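Local coordinates for alcohol dehydrogenase, zinc-containing (Streptococcus pneumoniae serotype 2, PDB 5YLN), which probably catalyses the NAD+-dependent oxidation of alcohols with the help of bound zinc, like other members of the zinc-containing alcohol dehydrogenase family, at residues Ala253-Asp256 and Phe257-Ile261; Asp283-Trp286 and Ile287-Ile290; Cys97-Cys100 and Lys101-Ile104; Thr299-Thr302 and Pro303-Leu306. All coordinates share one frame; numbering follows the deposited sequence.

Contact 1 of 4, residues Ala253-Asp256 and Phe257-Ile261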
# COMPACT_ATOMS: atom_id res chain seq x y z
N ALA A 253 8.26 12.39 11.62
CA ALA A 253 8.48 11.59 12.83
C ALA A 253 7.36 10.58 13.02
O ALA A 253 7.62 9.42 13.34
CB ALA A 253 8.61 12.49 14.06
N THR A 254 6.11 10.99 12.81
CA THR A 254 5.02 10.06 13.00
C THR A 254 5.02 8.99 11.91
O THR A 254 4.77 7.81 12.19
CB THR A 254 3.68 10.81 13.07
OG1 THR A 254 3.52 11.66 11.93
CG2 THR A 254 3.61 11.66 14.35
N PHE A 255 5.31 9.37 10.66
CA PHE A 255 5.45 8.34 9.64
C PHE A 255 6.55 7.37 10.03
O PHE A 255 6.40 6.15 9.85
CB PHE A 255 5.74 8.93 8.27
CG PHE A 255 5.97 7.87 7.21
CD1 PHE A 255 4.88 7.27 6.55
CD2 PHE A 255 7.25 7.42 6.90
CE1 PHE A 255 5.07 6.28 5.60
CE2 PHE A 255 7.45 6.43 5.94
CZ PHE A 255 6.36 5.87 5.30
N ASP A 256 7.64 7.89 10.59
CA ASP A 256 8.75 7.02 10.96
C ASP A 256 8.35 6.07 12.09
O ASP A 256 8.71 4.89 12.07
CB ASP A 256 9.95 7.86 11.37
CG ASP A 256 11.14 7.00 11.73
OD1 ASP A 256 11.58 6.21 10.86
OD2 ASP A 256 11.61 7.11 12.87
N PHE A 257 7.63 6.58 13.09
CA PHE A 257 7.12 5.74 14.17
C PHE A 257 6.26 4.60 13.62
O PHE A 257 6.44 3.43 13.99
CB PHE A 257 6.32 6.60 15.14
CG PHE A 257 6.01 5.93 16.45
CD1 PHE A 257 6.90 6.01 17.51
CD2 PHE A 257 4.82 5.26 16.63
CE1 PHE A 257 6.61 5.39 18.73
CE2 PHE A 257 4.52 4.65 17.83
CZ PHE A 257 5.41 4.71 18.88
N CYS A 258 5.33 4.93 12.73
CA CYS A 258 4.44 3.93 12.15
C CYS A 258 5.22 2.80 11.49
O CYS A 258 4.85 1.62 11.62
CB CYS A 258 3.52 4.58 11.12
SG CYS A 258 2.14 5.44 11.87
N GLN A 259 6.30 3.13 10.79
CA GLN A 259 7.00 2.08 10.05
C GLN A 259 7.84 1.22 10.98
O GLN A 259 8.21 0.11 10.60
CB GLN A 259 7.82 2.67 8.90
CG GLN A 259 9.07 3.39 9.28
CD GLN A 259 9.84 3.90 8.05
OE1 GLN A 259 9.64 3.41 6.93
NE2 GLN A 259 10.73 4.87 8.27
N LYS A 260 8.09 1.68 12.20
CA LYS A 260 8.81 0.89 13.18
C LYS A 260 7.93 -0.09 13.96
O LYS A 260 8.45 -1.03 14.57
CB LYS A 260 9.55 1.82 14.15
CG LYS A 260 10.69 2.56 13.46
CD LYS A 260 11.74 3.01 14.46
CE LYS A 260 13.09 3.29 13.80
NZ LYS A 260 12.94 3.89 12.44
N ILE A 261 6.61 0.09 13.97
CA ILE A 261 5.74 -0.73 14.81
C ILE A 261 4.85 -1.66 14.01
O ILE A 261 4.18 -2.51 14.60
CB ILE A 261 4.88 0.13 15.76
CG1 ILE A 261 3.97 1.08 14.97
CG2 ILE A 261 5.78 0.88 16.72
CD1 ILE A 261 2.70 1.58 15.74
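Asp256 meets the side chains of both Gln259 and Lys260 through one carboxylate oxygen, three and four residues further along helix 252-261. Gln259 NE2 donates to Asp256 OD1 at 3.0 Å in a nearly straight bond (164°); it approaches on the oxygen's anti lone pair, and OD1 lies almost in the amide plane, while carboxylate and amide stand close to perpendicular. Lys260 NZ reaches the same OD1 at 3.1 Å, a salt bridge with a weak hydrogen bond, made on the exposed flank by the long lysine chain. The Gln259 amide is held firmly: NE2 also serves Glu279 O, and OE1 takes the backbone N of Asp281, so a neutral group with both donor and acceptor suits this buried place. OE1 passes 3.9 Å from Phe255 CE2, oblique to the ring. Helix 252-261 comes between strands 242-247 and 266-270 in the chain, as a crossover helix of a Rossmann-type fold. The face turned to the core is tightly packed. Phe257, with CG anti to its backbone N (chi1 -167°), sends its ring among Ala229, Ile230 and Ile233 of helix 226-236, and small Cys258 fits against Ile178 and Ala245. Backbone bonds run Phe257 N to Ala253 O (2.9 Å) and Cys258 N to Thr254 O (3.0 Å); further on, Lys260 N bonds only weakly to Asp256 O, at 3.3 Å.

Contact 2 of 4, residues Asp283-Trp286 and Ile287-Ile290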
# COMPACT_ATOMS: atom_id res chain seq x y z
N ASP A 283 14.90 -0.81 2.90
CA ASP A 283 15.94 -1.79 3.20
C ASP A 283 15.49 -2.76 4.28
O ASP A 283 15.85 -3.94 4.24
CB ASP A 283 17.26 -1.09 3.60
CG ASP A 283 17.09 -0.01 4.68
OD1 ASP A 283 16.08 0.72 4.66
OD2 ASP A 283 18.00 0.13 5.53
N LYS A 284 14.67 -2.30 5.23
CA LYS A 284 14.19 -3.18 6.29
C LYS A 284 12.83 -3.78 5.98
O LYS A 284 12.53 -4.89 6.44
CB LYS A 284 14.10 -2.41 7.62
CG LYS A 284 15.36 -1.57 7.98
CD LYS A 284 16.64 -2.40 7.96
CE LYS A 284 17.86 -1.55 8.32
NZ LYS A 284 19.13 -2.18 7.85
N LEU A 285 12.00 -3.08 5.21
CA LEU A 285 10.60 -3.43 5.10
C LEU A 285 10.26 -4.18 3.82
O LEU A 285 9.14 -4.69 3.70
CB LEU A 285 9.74 -2.17 5.21
CG LEU A 285 9.84 -1.51 6.59
CD1 LEU A 285 9.16 -0.13 6.58
CD2 LEU A 285 9.24 -2.40 7.70
N TRP A 286 11.19 -4.26 2.86
CA TRP A 286 10.90 -5.05 1.66
C TRP A 286 10.54 -6.49 2.03
O TRP A 286 9.66 -7.08 1.39
CB TRP A 286 12.09 -5.00 0.69
CG TRP A 286 13.18 -5.97 1.01
CD1 TRP A 286 14.30 -5.73 1.74
CD2 TRP A 286 13.24 -7.35 0.64
NE1 TRP A 286 15.05 -6.86 1.85
CE2 TRP A 286 14.43 -7.88 1.18
CE3 TRP A 286 12.40 -8.20 -0.09
CZ2 TRP A 286 14.81 -9.21 1.01
CZ3 TRP A 286 12.77 -9.53 -0.26
CH2 TRP A 286 13.96 -10.02 0.30
N ILE A 287 11.14 -7.03 3.09
CA ILE A 287 10.92 -8.42 3.48
C ILE A 287 9.73 -8.59 4.41
O ILE A 287 9.28 -9.72 4.60
CB ILE A 287 12.16 -9.03 4.15
CG1 ILE A 287 12.19 -10.56 3.96
CG2 ILE A 287 12.22 -8.64 5.63
CD1 ILE A 287 13.28 -11.28 4.77
N ARG A 288 9.19 -7.49 4.97
CA ARG A 288 8.20 -7.58 6.04
C ARG A 288 6.76 -7.74 5.54
O ARG A 288 5.85 -7.89 6.36
CB ARG A 288 8.32 -6.35 6.94
CG ARG A 288 7.70 -6.51 8.33
CD ARG A 288 8.33 -5.57 9.34
NE ARG A 288 7.76 -5.65 10.69
CZ ARG A 288 8.07 -6.59 11.58
NH1 ARG A 288 8.91 -7.56 11.27
NH2 ARG A 288 7.52 -6.56 12.79
N ASN A 289 6.53 -7.68 4.23
CA ASN A 289 5.19 -7.82 3.66
C ASN A 289 4.23 -6.74 4.17
O ASN A 289 3.13 -7.03 4.64
CB ASN A 289 4.62 -9.21 3.95
CG ASN A 289 5.37 -10.30 3.24
OD1 ASN A 289 6.59 -10.44 3.40
ND2 ASN A 289 4.65 -11.07 2.45
N ILE A 290 4.61 -5.48 4.03
CA ILE A 290 3.79 -4.39 4.55
C ILE A 290 3.21 -3.58 3.40
O ILE A 290 3.63 -3.68 2.24
CB ILE A 290 4.57 -3.49 5.51
CG1 ILE A 290 5.71 -2.80 4.76
CG2 ILE A 290 5.03 -4.28 6.75
CD1 ILE A 290 5.97 -1.42 5.23
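Leu285 packs against both Arg288 and Ile290, and its atoms divide the work between them. Its CB lies 3.8 Å from Ile290 CD1, and CG is only slightly farther from that methyl. At the fork, CD1 continues onto Ile290 CD1 at 3.7 Å, while CD2 turns the other way, to Arg288 CD, also at 3.7 Å. A branched, apolar leucine can thus serve an isoleucine tip and the aliphatic stem of an arginine at once. Arg288 runs extended past this point, and its NE bonds to Ile262 O. On another side of the turn, Ile287 CB sits over the Trp286 six-membered ring, 4.0 Å from its centroid and 13° off the normal, a CH-pi contact. The backbone bends back with Arg288 N bonded to Leu285 O at 3.1 Å, the donor standing well above the carbonyl plane. Asn289 then takes a left-handed conformation (phi 60°, psi 54°), which asparagine tolerates well; its OD1 accepts from His107 NE2 and Leu296 N of the second subunit. Ile290 also makes backbone bonds to that subunit. At this dimer interface the turn leads from helix 282-285 into strand 291-293, the outermost strand of the Rossmann-type sheet within the chain.

Contact 3 of 4, residues Cys97-Cys100 and Lys101-Ile104. With ZN (zinc ion), chain F.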
# COMPACT_ATOMS: atom_id res chain seq x y z
N CYS A 97 -17.65 11.32 -14.48
CA CYS A 97 -16.33 11.28 -15.10
C CYS A 97 -15.62 9.96 -14.79
O CYS A 97 -16.14 9.09 -14.09
CB CYS A 97 -15.48 12.46 -14.62
SG CYS A 97 -15.00 12.24 -12.89
N TYR A 98 -14.39 9.84 -15.29
CA TYR A 98 -13.61 8.62 -15.14
C TYR A 98 -13.51 8.20 -13.67
O TYR A 98 -13.69 7.02 -13.33
CB TYR A 98 -12.23 8.82 -15.77
CG TYR A 98 -11.29 7.65 -15.64
CD1 TYR A 98 -10.51 7.48 -14.50
CD2 TYR A 98 -11.17 6.71 -16.66
CE1 TYR A 98 -9.65 6.41 -14.37
CE2 TYR A 98 -10.30 5.63 -16.54
CZ TYR A 98 -9.54 5.49 -15.39
OH TYR A 98 -8.68 4.43 -15.25
N TYR A 99 -13.26 9.17 -12.77
CA TYR A 99 -13.04 8.81 -11.37
C TYR A 99 -14.33 8.71 -10.58
O TYR A 99 -14.43 7.88 -9.67
CB TYR A 99 -12.06 9.79 -10.71
CG TYR A 99 -10.66 9.53 -11.21
CD1 TYR A 99 -10.09 8.26 -11.04
CD2 TYR A 99 -9.94 10.51 -11.89
CE1 TYR A 99 -8.82 7.99 -11.52
CE2 TYR A 99 -8.67 10.25 -12.37
CZ TYR A 99 -8.12 8.98 -12.19
OH TYR A 99 -6.87 8.69 -12.65
N CYS A 100 -15.33 9.53 -10.91
CA CYS A 100 -16.64 9.41 -10.26
C CYS A 100 -17.27 8.05 -10.55
O CYS A 100 -17.96 7.47 -9.70
CB CYS A 100 -17.57 10.53 -10.71
SG CYS A 100 -17.26 12.13 -9.90
N LYS A 101 -17.07 7.53 -11.76
CA LYS A 101 -17.59 6.20 -12.07
C LYS A 101 -16.95 5.13 -11.19
O LYS A 101 -17.57 4.08 -10.97
CB LYS A 101 -17.38 5.90 -13.56
CG LYS A 101 -18.41 6.60 -14.44
CD LYS A 101 -19.83 6.15 -14.07
CE LYS A 101 -20.87 6.68 -15.04
NZ LYS A 101 -20.46 6.45 -16.45
N LYS A 102 -15.76 5.37 -10.65
CA LYS A 102 -15.12 4.46 -9.73
C LYS A 102 -15.48 4.72 -8.27
O LYS A 102 -15.05 3.97 -7.40
CB LYS A 102 -13.59 4.52 -9.88
CG LYS A 102 -13.07 4.06 -11.25
CD LYS A 102 -11.56 4.26 -11.35
CE LYS A 102 -11.01 3.70 -12.66
NZ LYS A 102 -11.06 2.21 -12.71
N GLY A 103 -16.28 5.75 -7.98
CA GLY A 103 -16.50 6.14 -6.60
C GLY A 103 -15.37 6.92 -5.95
O GLY A 103 -15.42 7.18 -4.74
N ILE A 104 -14.37 7.34 -6.73
CA ILE A 104 -13.23 8.08 -6.22
C ILE A 104 -13.52 9.57 -6.37
O ILE A 104 -12.90 10.27 -7.18
CB ILE A 104 -11.94 7.66 -6.95
CG1 ILE A 104 -11.81 6.13 -6.92
CG2 ILE A 104 -10.70 8.30 -6.33
CD1 ILE A 104 -10.65 5.63 -7.74
ZN ZN F . -16.59 13.41 -11.59
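The Tyr98 ring meets Lys102 CE obliquely, with CE 3.5 Å from Tyr98 CE1, and at its edge, in plane, lies Tyr99 CG. For Tyr99 it is a face that is used: Tyr98 CD1 stands over its centre, 3.4 Å above the ring plane. Farther along Tyr99, Ile104 CD1 comes near CD1 obliquely at 4.3 Å. The Tyr98 ring also makes a cation-pi contact with Arg240 of the second subunit, so the aromatic pair faces the dimer partner. The end of the aliphatic chain of Lys102 crosses Tyr98, and this exposed residue can carry its charge outward.

The backbone at 98-100 has helical angles without being a regular helix. Lys101 N bonds to Cys97 O at 3.0 Å, and the end is closed by Ile104 N to Tyr99 O with Gly103 N to Cys100 O inside it, the bond pair of a Schellman motif. Gly103 occupies the left-handed position (phi 78°), where any side chain would collide with the carbonyl oxygen of Lys102.

Cys97 SG and Cys100 SG bind the zinc at 2.4 and 2.2 Å; with chi1 71° Cys97 swings its sulfur round to the metal. Cys100 N also donates to Cys97 SG at 3.4 Å, a bond that would probably ease the thiolate's charge. Cys94 and Cys108 complete the four-cysteine zinc site, which corresponds to the structural zinc loop of the alcohol dehydrogenases.

Contact 4 of 4, residues Thr299-Thr302 and Pro303-Leu306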
# COMPACT_ATOMS: atom_id res chain seq x y z
N THR A 299 -15.76 10.53 0.46
CA THR A 299 -17.09 10.56 1.07
C THR A 299 -18.10 9.66 0.35
O THR A 299 -19.31 9.78 0.56
CB THR A 299 -17.66 12.00 1.22
OG1 THR A 299 -18.06 12.53 -0.04
CG2 THR A 299 -16.63 12.92 1.83
N ASN A 300 -17.63 8.67 -0.42
CA ASN A 300 -18.55 7.68 -0.95
C ASN A 300 -19.22 6.85 0.16
O ASN A 300 -20.30 6.29 -0.06
CB ASN A 300 -17.83 6.76 -1.95
CG ASN A 300 -16.63 6.08 -1.34
OD1 ASN A 300 -15.78 6.71 -0.72
ND2 ASN A 300 -16.56 4.77 -1.50
N THR A 301 -18.62 6.78 1.36
CA THR A 301 -19.21 6.01 2.45
C THR A 301 -20.24 6.79 3.27
O THR A 301 -20.89 6.18 4.12
CB THR A 301 -18.13 5.49 3.42
OG1 THR A 301 -17.47 6.59 4.06
CG2 THR A 301 -17.09 4.63 2.68
N THR A 302 -20.38 8.10 3.04
CA THR A 302 -21.35 8.92 3.78
C THR A 302 -22.72 8.26 3.97
O THR A 302 -23.24 8.30 5.10
CB THR A 302 -21.50 10.29 3.10
OG1 THR A 302 -20.23 10.94 3.02
CG2 THR A 302 -22.48 11.18 3.89
N PRO A 303 -23.35 7.64 2.96
CA PRO A 303 -24.62 6.92 3.23
C PRO A 303 -24.48 5.80 4.25
O PRO A 303 -25.38 5.60 5.08
CB PRO A 303 -25.01 6.36 1.85
CG PRO A 303 -24.30 7.20 0.88
CD PRO A 303 -23.01 7.61 1.52
N GLN A 304 -23.40 5.02 4.17
CA GLN A 304 -23.21 3.92 5.11
C GLN A 304 -22.96 4.45 6.52
O GLN A 304 -23.44 3.88 7.51
CB GLN A 304 -22.07 3.01 4.63
CG GLN A 304 -21.73 1.85 5.58
CD GLN A 304 -20.47 1.07 5.16
OE1 GLN A 304 -19.57 1.60 4.47
NE2 GLN A 304 -20.39 -0.20 5.58
N LEU A 305 -22.22 5.56 6.64
CA LEU A 305 -21.98 6.14 7.96
C LEU A 305 -23.25 6.72 8.54
O LEU A 305 -23.48 6.62 9.75
CB LEU A 305 -20.89 7.22 7.89
CG LEU A 305 -19.46 6.80 7.55
CD1 LEU A 305 -18.63 8.05 7.24
CD2 LEU A 305 -18.84 6.01 8.67
N LEU A 306 -24.08 7.35 7.71
CA LEU A 306 -25.38 7.81 8.18
C LEU A 306 -26.20 6.66 8.74
O LEU A 306 -26.79 6.77 9.83
CB LEU A 306 -26.13 8.50 7.04
CG LEU A 306 -25.71 9.91 6.62
CD1 LEU A 306 -26.35 10.22 5.28
CD2 LEU A 306 -26.12 10.94 7.67
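Thr301 O accepts from Leu305 N at 2.9 Å, and Thr302 O from Leu306 N, also at 2.9 Å, the i to i+4 bonds that open helix 302-310. The chain reaches it through a type I beta turn from Thr299 to Thr302. Thr299 O is gripped twice from the far end of that turn, by Thr302 N at 3.2 Å and by Thr302 OG1 at 2.9 Å, so the threonine hydroxyl reinforces the turn just where the helix begins. Pro303 follows, at a position of the first turn where an amide hydrogen is not needed, and its ring suits the helical backbone; the fit against the preceding residue is snug, with Pro303 CD 3.5 Å from Thr302 CB.

Among the side chains, Thr301 and Leu305 meet across the turn, OG1 lying 3.7 Å from Leu305 CD1. This hydroxyl is also bonded to Glu161 OE2, while the other oxygen of that carboxylate takes Thr299 N, so Glu161 ties two residues of the turn, Thr299 and Thr301, to helix 157-165. Leu306 folds its CG to 3.3 Å from Thr302 O (chi1 -76°), and its side chain packs on Pro141 and Leu152. Buried Leu305 and exposed Gln304 both touch Tyr160. A type I turn thus leads into a helix with proline in its first turn, following the last strand of the Rossmann-type sheet, 291-293, and set beside helix 157-165.

In the fold
The four contacts form two touching pairs. Contacts 1 and 2 belong to the Rossmann-type domain, their centres about 14 Å apart, where Gln259 OE1 packs on Leu285 CD1 at 3.6 Å. Contacts 3 and 4, with centres about 16 Å apart, meet where Gly103 O lies 3.7 Å from Asn300 CB. Between the pairs the nearest atoms are about 20 Å apart or more. Contact 3 supplies two ligands of the four-cysteine zinc, while the Thr299 side chain of contact 4 is about 9 Å from that of His64 at the other zinc site. Across the dimer, Asn289 of contact 2 bonds to His107 of the second subunit, the histidine that touches Tyr99 within its own chain.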